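Local coordinates for protein arginyl-trna synthetase (Thermus thermophilus, PDB 1IQ0) that probably attaches L-arginine to its cognate tRNA(Arg) at the expense of ATP, as a class I aminoacyl-tRNA synthetase, at residues F310-R322 with R333-E347. Residues are numbered along the deposited sequence; the frame is centred on the assembly and turned at random.
Sequences FWKMGILEGLRFR and RTSAPEGEAYTPKAE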
ATOM      1  N   PHE A 310      -4.596 -17.117 -13.005  1.00 17.84           N
ATOM      2  CA  PHE A 310      -4.098 -18.487 -12.959  1.00 15.75           C
ATOM      3  C   PHE A 310      -2.574 -18.538 -13.061  1.00 17.54           C
ATOM      4  O   PHE A 310      -1.925 -19.321 -12.365  1.00 22.96           O
ATOM      5  CB  PHE A 310      -4.727 -19.323 -14.084  1.00 14.11           C
ATOM      6  CG  PHE A 310      -6.105 -19.857 -13.761  1.00 19.79           C
ATOM      7  CD1 PHE A 310      -6.732 -20.757 -14.623  1.00 19.01           C
ATOM      8  CD2 PHE A 310      -6.772 -19.473 -12.600  1.00 20.83           C
ATOM      9  CE1 PHE A 310      -7.998 -21.269 -14.338  1.00 23.20           C
ATOM     10  CE2 PHE A 310      -8.043 -19.982 -12.305  1.00 19.86           C
ATOM     11  CZ  PHE A 310      -8.657 -20.883 -13.177  1.00 17.52           C
ATOM     12  N   TRP A 311      -2.007 -17.699 -13.924  1.00 21.78           N
ATOM     13  CA  TRP A 311      -0.561 -17.656 -14.098  1.00 19.30           C
ATOM     14  C   TRP A 311       0.097 -17.111 -12.837  1.00 21.78           C
ATOM     15  O   TRP A 311       1.107 -17.634 -12.383  1.00 24.27           O
ATOM     16  CB  TRP A 311      -0.186 -16.768 -15.287  1.00 12.87           C
ATOM     17  CG  TRP A 311       1.297 -16.502 -15.370  1.00 15.25           C
ATOM     18  CD1 TRP A 311       2.259 -17.330 -15.886  1.00 15.64           C
ATOM     19  CD2 TRP A 311       1.990 -15.354 -14.859  1.00 17.14           C
ATOM     20  NE1 TRP A 311       3.511 -16.764 -15.724  1.00 16.89           N
ATOM     21  CE2 TRP A 311       3.370 -15.554 -15.096  1.00 13.70           C
ATOM     22  CE3 TRP A 311       1.576 -14.178 -14.219  1.00 17.67           C
ATOM     23  CZ2 TRP A 311       4.339 -14.621 -14.715  1.00 16.13           C
ATOM     24  CZ3 TRP A 311       2.539 -13.247 -13.839  1.00 13.09           C
ATOM     25  CH2 TRP A 311       3.903 -13.474 -14.087  1.00 16.20           C
ATOM     26  N   LYS A 312      -0.482 -16.055 -12.275  1.00 18.32           N
ATOM     27  CA  LYS A 312       0.056 -15.441 -11.062  1.00 17.62           C
ATOM     28  C   LYS A 312       0.210 -16.455  -9.937  1.00 19.87           C
ATOM     29  O   LYS A 312       1.185 -16.409  -9.184  1.00 21.42           O
ATOM     30  CB  LYS A 312      -0.857 -14.308 -10.582  1.00 15.08           C
ATOM     31  CG  LYS A 312      -0.853 -13.054 -11.452  1.00 14.80           C
ATOM     32  CD  LYS A 312      -1.710 -11.961 -10.814  1.00 14.10           C
ATOM     33  CE  LYS A 312      -1.619 -10.635 -11.567  1.00 14.77           C
ATOM     34  NZ  LYS A 312      -2.544  -9.636 -10.941  1.00 15.47           N
ATOM     35  N   MET A 313      -0.752 -17.370  -9.826  1.00 20.70           N
ATOM     36  CA  MET A 313      -0.710 -18.376  -8.772  1.00 19.67           C
ATOM     37  C   MET A 313      -0.087 -19.711  -9.195  1.00 21.68           C
ATOM     38  O   MET A 313      -0.204 -20.703  -8.484  1.00 22.56           O
ATOM     39  CB  MET A 313      -2.120 -18.583  -8.191  1.00 16.81           C
ATOM     40  CG  MET A 313      -2.659 -17.317  -7.486  1.00 14.64           C
ATOM     41  SD  MET A 313      -4.360 -17.418  -6.892  1.00 22.15           S
ATOM     42  CE  MET A 313      -4.195 -16.654  -5.209  1.00 17.54           C
ATOM     43  N   GLY A 314       0.571 -19.728 -10.351  1.00 21.44           N
ATOM     44  CA  GLY A 314       1.239 -20.938 -10.806  1.00 20.48           C
ATOM     45  C   GLY A 314       0.388 -22.039 -11.401  1.00 20.65           C
ATOM     46  O   GLY A 314       0.883 -23.131 -11.682  1.00 20.92           O
ATOM     47  N   ILE A 315      -0.892 -21.765 -11.597  1.00 22.01           N
ATOM     48  CA  ILE A 315      -1.791 -22.749 -12.169  1.00 23.17           C
ATOM     49  C   ILE A 315      -1.477 -22.918 -13.651  1.00 25.30           C
ATOM     50  O   ILE A 315      -1.585 -24.019 -14.194  1.00 25.52           O
ATOM     51  CB  ILE A 315      -3.248 -22.307 -11.975  1.00 22.10           C
ATOM     52  CG1 ILE A 315      -3.543 -22.210 -10.473  1.00 18.95           C
ATOM     53  CG2 ILE A 315      -4.190 -23.262 -12.676  1.00 22.91           C
ATOM     54  CD1 ILE A 315      -4.922 -21.635 -10.142  1.00 17.78           C
ATOM     55  N   LEU A 316      -1.072 -21.828 -14.298  1.00 21.97           N
ATOM     56  CA  LEU A 316      -0.729 -21.859 -15.720  1.00 19.57           C
ATOM     57  C   LEU A 316       0.675 -21.313 -15.961  1.00 21.21           C
ATOM     58  O   LEU A 316       1.178 -20.520 -15.172  1.00 20.71           O
ATOM     59  CB  LEU A 316      -1.727 -21.032 -16.533  1.00 16.92           C
ATOM     60  CG  LEU A 316      -3.164 -21.539 -16.663  1.00 20.07           C
ATOM     61  CD1 LEU A 316      -3.957 -20.568 -17.536  1.00 19.69           C
ATOM     62  CD2 LEU A 316      -3.173 -22.947 -17.278  1.00 17.63           C
ATOM     63  N   GLU A 317       1.297 -21.741 -17.054  1.00 22.32           N
ATOM     64  CA  GLU A 317       2.641 -21.289 -17.417  1.00 24.43           C
ATOM     65  C   GLU A 317       2.684 -20.820 -18.872  1.00 24.97           C
ATOM     66  O   GLU A 317       1.736 -21.035 -19.630  1.00 23.66           O
ATOM     67  CB  GLU A 317       3.653 -22.421 -17.210  1.00 32.23           C
ATOM     68  CG  GLU A 317       3.834 -22.828 -15.751  1.00 38.94           C
ATOM     69  CD  GLU A 317       4.781 -24.004 -15.575  1.00 41.87           C
ATOM     70  OE1 GLU A 317       5.937 -23.925 -16.034  1.00 46.77           O
ATOM     71  OE2 GLU A 317       4.367 -25.008 -14.966  1.00 45.42           O
ATOM     72  N   GLY A 318       3.786 -20.184 -19.261  1.00 21.95           N
ATOM     73  CA  GLY A 318       3.920 -19.715 -20.628  1.00 21.31           C
ATOM     74  C   GLY A 318       4.718 -18.432 -20.780  1.00 24.77           C
ATOM     75  O   GLY A 318       5.374 -18.217 -21.803  1.00 24.57           O
ATOM     76  N   LEU A 319       4.669 -17.578 -19.761  1.00 21.63           N
ATOM     77  CA  LEU A 319       5.385 -16.305 -19.774  1.00 17.83           C
ATOM     78  C   LEU A 319       6.892 -16.497 -19.551  1.00 19.43           C
ATOM     79  O   LEU A 319       7.313 -17.307 -18.714  1.00 18.68           O
ATOM     80  CB  LEU A 319       4.793 -15.386 -18.693  1.00 24.01           C
ATOM     81  CG  LEU A 319       3.933 -14.164 -19.062  1.00 29.49           C
ATOM     82  CD1 LEU A 319       3.363 -14.279 -20.460  1.00 28.80           C
ATOM     83  CD2 LEU A 319       2.817 -13.998 -18.026  1.00 22.51           C
ATOM     84  N   ARG A 320       7.691 -15.751 -20.311  1.00 23.30           N
ATOM     85  CA  ARG A 320       9.151 -15.794 -20.232  1.00 22.44           C
ATOM     86  C   ARG A 320       9.667 -14.402 -19.906  1.00 21.89           C
ATOM     87  O   ARG A 320       9.118 -13.405 -20.383  1.00 18.16           O
ATOM     88  CB  ARG A 320       9.746 -16.263 -21.562  1.00 28.19           C
ATOM     89  CG  ARG A 320       9.469 -17.714 -21.867  1.00 36.04           C
ATOM     90  CD  ARG A 320       9.975 -18.120 -23.243  1.00 37.47           C
ATOM     91  NE  ARG A 320       9.760 -19.544 -23.467  1.00 45.54           N
ATOM     92  CZ  ARG A 320      10.450 -20.508 -22.862  1.00 48.92           C
ATOM     93  NH1 ARG A 320      11.413 -20.200 -22.000  1.00 45.98           N
ATOM     94  NH2 ARG A 320      10.161 -21.782 -23.098  1.00 48.00           N
ATOM     95  N   PHE A 321      10.738 -14.338 -19.119  1.00 26.41           N
ATOM     96  CA  PHE A 321      11.300 -13.065 -18.688  1.00 26.65           C
ATOM     97  C   PHE A 321      12.787 -12.835 -18.964  1.00 28.79           C
ATOM     98  O   PHE A 321      13.559 -13.778 -19.128  1.00 28.39           O
ATOM     99  CB  PHE A 321      11.054 -12.889 -17.187  1.00 19.31           C
ATOM    100  CG  PHE A 321       9.610 -12.805 -16.822  1.00 19.49           C
ATOM    101  CD1 PHE A 321       8.820 -13.943 -16.807  1.00 17.76           C
ATOM    102  CD2 PHE A 321       9.022 -11.573 -16.554  1.00 19.05           C
ATOM    103  CE1 PHE A 321       7.463 -13.857 -16.538  1.00 17.70           C
ATOM    104  CE2 PHE A 321       7.663 -11.476 -16.285  1.00 16.56           C
ATOM    105  CZ  PHE A 321       6.882 -12.613 -16.276  1.00 18.45           C
ATOM    106  N   ARG A 322      13.167 -11.559 -18.988  1.00 27.21           N
ATOM    107  CA  ARG A 322      14.545 -11.131 -19.216  1.00 28.07           C
ATOM    108  C   ARG A 322      14.688  -9.741 -18.591  1.00 26.82           C
ATOM    109  O   ARG A 322      13.696  -9.146 -18.163  1.00 26.99           O
ATOM    110  CB  ARG A 322      14.845 -11.064 -20.722  1.00 24.08           C
ATOM    111  CG  ARG A 322      14.030 -10.016 -21.459  1.00 28.62           C
ATOM    112  CD  ARG A 322      14.199 -10.097 -22.980  1.00 39.91           C
ATOM    113  NE  ARG A 322      15.552  -9.766 -23.413  1.00 44.09           N
ATOM    114  CZ  ARG A 322      16.471 -10.663 -23.750  1.00 46.73           C
ATOM    115  NH1 ARG A 322      16.186 -11.959 -23.710  1.00 48.01           N
ATOM    116  NH2 ARG A 322      17.681 -10.265 -24.123  1.00 46.70           N
ATOM    117  N   ARG A 333      12.533  -6.845 -14.252  1.00 23.63           N
ATOM    118  CA  ARG A 333      12.459  -7.859 -15.303  1.00 23.27           C
ATOM    119  C   ARG A 333      11.123  -7.752 -16.045  1.00 22.30           C
ATOM    120  O   ARG A 333      10.081  -7.464 -15.448  1.00 21.78           O
ATOM    121  CB  ARG A 333      12.619  -9.272 -14.720  1.00 26.31           C
ATOM    122  CG  ARG A 333      14.054  -9.671 -14.342  1.00 30.09           C
ATOM    123  CD  ARG A 333      14.098 -11.047 -13.646  1.00 31.89           C
ATOM    124  NE  ARG A 333      13.878 -12.196 -14.533  1.00 39.50           N
ATOM    125  CZ  ARG A 333      12.946 -13.141 -14.348  1.00 45.19           C
ATOM    126  NH1 ARG A 333      12.111 -13.092 -13.309  1.00 36.03           N
ATOM    127  NH2 ARG A 333      12.862 -14.168 -15.189  1.00 41.91           N
ATOM    128  N   THR A 334      11.154  -7.997 -17.349  1.00 21.72           N
ATOM    129  CA  THR A 334       9.954  -7.898 -18.168  1.00 17.89           C
ATOM    130  C   THR A 334       9.654  -9.189 -18.912  1.00 20.75           C
ATOM    131  O   THR A 334      10.558  -9.966 -19.216  1.00 22.22           O
ATOM    132  CB  THR A 334      10.111  -6.785 -19.240  1.00 20.32           C
ATOM    133  OG1 THR A 334       8.914  -6.690 -20.026  1.00 23.41           O
ATOM    134  CG2 THR A 334      11.274  -7.111 -20.182  1.00 18.43           C
ATOM    135  N   SER A 335       8.378  -9.426 -19.193  1.00 18.21           N
ATOM    136  CA  SER A 335       8.015 -10.589 -19.991  1.00 19.07           C
ATOM    137  C   SER A 335       8.535 -10.200 -21.376  1.00 20.52           C
ATOM    138  O   SER A 335       8.655  -9.009 -21.685  1.00 20.63           O
ATOM    139  CB  SER A 335       6.498 -10.767 -20.043  1.00 20.17           C
ATOM    140  OG  SER A 335       5.871  -9.601 -20.548  1.00 21.02           O
ATOM    141  N   ALA A 336       8.847 -11.193 -22.198  1.00 18.25           N
ATOM    142  CA  ALA A 336       9.355 -10.941 -23.540  1.00 17.94           C
ATOM    143  C   ALA A 336       9.257 -12.201 -24.402  1.00 20.53           C
ATOM    144  O   ALA A 336       8.994 -13.292 -23.903  1.00 23.57           O
ATOM    145  CB  ALA A 336      10.813 -10.467 -23.458  1.00 14.18           C
ATOM    146  N   PRO A 337       9.467 -12.065 -25.717  1.00 32.42           N
ATOM    147  CA  PRO A 337       9.388 -13.243 -26.587  1.00 30.23           C
ATOM    148  C   PRO A 337      10.398 -14.295 -26.141  1.00 32.15           C
ATOM    149  O   PRO A 337      10.115 -15.493 -26.130  1.00 35.34           O
ATOM    150  CB  PRO A 337       9.732 -12.677 -27.963  1.00 29.24           C
ATOM    151  CG  PRO A 337       9.240 -11.257 -27.883  1.00 30.22           C
ATOM    152  CD  PRO A 337       9.706 -10.843 -26.503  1.00 31.96           C
ATOM    153  N   GLU A 338      11.579 -13.827 -25.756  1.00 31.85           N
ATOM    154  CA  GLU A 338      12.655 -14.712 -25.331  1.00 35.65           C
ATOM    155  C   GLU A 338      13.048 -14.434 -23.889  1.00 36.30           C
ATOM    156  O   GLU A 338      13.072 -13.285 -23.454  1.00 37.77           O
ATOM    157  CB  GLU A 338      13.873 -14.511 -26.237  1.00 59.06           C
ATOM    158  CG  GLU A 338      14.414 -15.782 -26.866  1.00 70.95           C
ATOM    159  CD  GLU A 338      13.451 -16.399 -27.859  1.00 78.79           C
ATOM    160  OE1 GLU A 338      13.058 -15.701 -28.818  1.00 85.63           O
ATOM    161  OE2 GLU A 338      13.088 -17.583 -27.686  1.00 83.99           O
ATOM    162  N   GLY A 339      13.368 -15.495 -23.157  1.00 27.96           N
ATOM    163  CA  GLY A 339      13.765 -15.342 -21.775  1.00 28.97           C
ATOM    164  C   GLY A 339      13.523 -16.619 -21.004  1.00 30.99           C
ATOM    165  O   GLY A 339      13.171 -17.646 -21.585  1.00 32.53           O
ATOM    166  N   GLU A 340      13.707 -16.551 -19.693  1.00 31.06           N
ATOM    167  CA  GLU A 340      13.508 -17.704 -18.825  1.00 31.14           C
ATOM    168  C   GLU A 340      12.045 -17.824 -18.421  1.00 27.23           C
ATOM    169  O   GLU A 340      11.439 -16.853 -17.963  1.00 24.86           O
ATOM    170  CB  GLU A 340      14.388 -17.563 -17.581  1.00 54.49           C
ATOM    171  CG  GLU A 340      14.185 -18.648 -16.545  1.00 64.66           C
ATOM    172  CD  GLU A 340      15.115 -18.487 -15.359  1.00 69.86           C
ATOM    173  OE1 GLU A 340      15.088 -17.410 -14.725  1.00 73.71           O
ATOM    174  OE2 GLU A 340      15.874 -19.436 -15.064  1.00 71.98           O
ATOM    175  N   ALA A 341      11.484 -19.016 -18.604  1.00 31.45           N
ATOM    176  CA  ALA A 341      10.096 -19.288 -18.261  1.00 30.54           C
ATOM    177  C   ALA A 341       9.922 -19.118 -16.756  1.00 28.85           C
ATOM    178  O   ALA A 341      10.716 -19.635 -15.971  1.00 27.39           O
ATOM    179  CB  ALA A 341       9.724 -20.708 -18.684  1.00 21.66           C
ATOM    180  N   TYR A 342       8.872 -18.414 -16.348  1.00 28.51           N
ATOM    181  CA  TYR A 342       8.665 -18.165 -14.928  1.00 27.60           C
ATOM    182  C   TYR A 342       7.239 -17.830 -14.515  1.00 25.42           C
ATOM    183  O   TYR A 342       6.514 -17.142 -15.228  1.00 23.96           O
ATOM    184  CB  TYR A 342       9.582 -17.019 -14.491  1.00 26.80           C
ATOM    185  CG  TYR A 342       9.315 -16.478 -13.102  1.00 25.43           C
ATOM    186  CD1 TYR A 342       9.935 -17.033 -11.986  1.00 24.95           C
ATOM    187  CD2 TYR A 342       8.451 -15.398 -12.906  1.00 23.90           C
ATOM    188  CE1 TYR A 342       9.706 -16.528 -10.703  1.00 24.06           C
ATOM    189  CE2 TYR A 342       8.210 -14.884 -11.627  1.00 25.02           C
ATOM    190  CZ  TYR A 342       8.843 -15.454 -10.530  1.00 25.39           C
ATOM    191  OH  TYR A 342       8.626 -14.948  -9.265  1.00 28.20           O
ATOM    192  N   THR A 343       6.870 -18.328 -13.341  1.00 26.41           N
ATOM    193  CA  THR A 343       5.581 -18.081 -12.712  1.00 26.86           C
ATOM    194  C   THR A 343       5.920 -17.748 -11.261  1.00 26.91           C
ATOM    195  O   THR A 343       6.737 -18.434 -10.644  1.00 28.69           O
ATOM    196  CB  THR A 343       4.691 -19.323 -12.692  1.00 40.30           C
ATOM    197  OG1 THR A 343       4.325 -19.686 -14.026  1.00 51.48           O
ATOM    198  CG2 THR A 343       3.459 -19.046 -11.901  1.00 34.49           C
ATOM    199  N   PRO A 344       5.290 -16.705 -10.692  1.00 30.31           N
ATOM    200  CA  PRO A 344       5.557 -16.311  -9.302  1.00 27.45           C
ATOM    201  C   PRO A 344       5.055 -17.332  -8.284  1.00 30.30           C
ATOM    202  O   PRO A 344       5.512 -17.349  -7.139  1.00 31.50           O
ATOM    203  CB  PRO A 344       4.808 -14.981  -9.156  1.00 23.24           C
ATOM    204  CG  PRO A 344       4.520 -14.543 -10.560  1.00 21.87           C
ATOM    205  CD  PRO A 344       4.288 -15.818 -11.303  1.00 24.01           C
ATOM    206  N   LYS A 345       4.112 -18.176  -8.695  1.00 20.99           N
ATOM    207  CA  LYS A 345       3.535 -19.171  -7.785  1.00 23.89           C
ATOM    208  C   LYS A 345       3.029 -18.460  -6.527  1.00 21.97           C
ATOM    209  O   LYS A 345       3.271 -18.906  -5.407  1.00 25.02           O
ATOM    210  CB  LYS A 345       4.582 -20.220  -7.387  1.00 44.93           C
ATOM    211  CG  LYS A 345       5.121 -21.067  -8.529  1.00 51.14           C
ATOM    212  CD  LYS A 345       6.061 -22.143  -7.992  1.00 53.00           C
ATOM    213  CE  LYS A 345       6.605 -23.040  -9.093  1.00 56.64           C
ATOM    214  NZ  LYS A 345       7.490 -22.309 -10.039  1.00 58.49           N
ATOM    215  N   ALA A 346       2.322 -17.354  -6.717  1.00 24.38           N
ATOM    216  CA  ALA A 346       1.820 -16.570  -5.596  1.00 23.31           C
ATOM    217  C   ALA A 346       0.830 -17.302  -4.709  1.00 23.55           C
ATOM    218  O   ALA A 346      -0.095 -17.949  -5.196  1.00 24.31           O
ATOM    219  CB  ALA A 346       1.191 -15.279  -6.105  1.00 17.82           C
ATOM    220  N   GLU A 347       1.032 -17.180  -3.400  1.00 23.41           N
ATOM    221  CA  GLU A 347       0.148 -17.783  -2.399  1.00 24.72           C
ATOM    222  C   GLU A 347      -1.011 -16.815  -2.226  1.00 22.73           C
ATOM    223  O   GLU A 347      -2.110 -17.202  -1.840  1.00 24.20           O
ATOM    224  CB  GLU A 347       0.865 -17.917  -1.054  1.00 35.72           C
ATOM    225  CG  GLU A 347       2.173 -18.672  -1.108  1.00 46.76           C
ATOM    226  CD  GLU A 347       1.991 -20.168  -0.991  1.00 55.96           C
ATOM    227  OE1 GLU A 347       1.226 -20.742  -1.793  1.00 56.36           O
ATOM    228  OE2 GLU A 347       2.620 -20.767  -0.094  1.00 61.73           O
TER
HETATM  229  O   HOH W   1      -0.097 -20.736  -5.733  1.00 37.06           O
HETATM  230  O   HOH W   2      13.052 -21.367 -19.712  1.00 49.83           O
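Phe321 lies at the centre of a small antiparallel sheet in which strand 320-323 runs between its hairpin partner 333-335 and the short edge strand 340-341, at one end of the large mixed sheet of the class I catalytic domain. Phe321 N donates to Glu340 O (2.9 Å) and Glu340 N to Phe321 O (2.8 Å), while Arg322 and Thr334 exchange a second pair of bonds. Ser335 CA lies over one face of the Phe321 ring; the Tyr342 ring turns an edge to the opposite face (T-shaped, planes at 88°, centroids 5.8 Å apart). The Arg333 guanidinium lays a face over Phe321 CB, with Glu340 OE1 a long, charge-only partner. Arg320, extended from CG to NE, sends NH1 to Gly339 O (3.1 Å).

Farther along, Trp311 is clasped from both faces: Pro344 CD sits 3.7 Å from the centroid of its six-membered ring in a CH-pi contact, and Leu319 CD2 covers the opposite face. The indole NE1 reaches Tyr342 O in a weak 3.1 Å bond near the ring plane, because chi1 of 170° swings CG away from the backbone N. With an alanine here, Pro344 CD and Leu319 CD2 would probably face a gap, and Tyr342 O would probably lose its weak N-H partner. Val238 and Leu248 also touch this indole. Helix 301-312 closes in a Schellman motif with Gly314 at positive phi, and Lys312 NZ makes a salt bridge to Glu108. Past the helix end, Ala346 N donates to Lys312 O (2.9 Å, 161°), and one water donates to both Met313 O and Ala346 O.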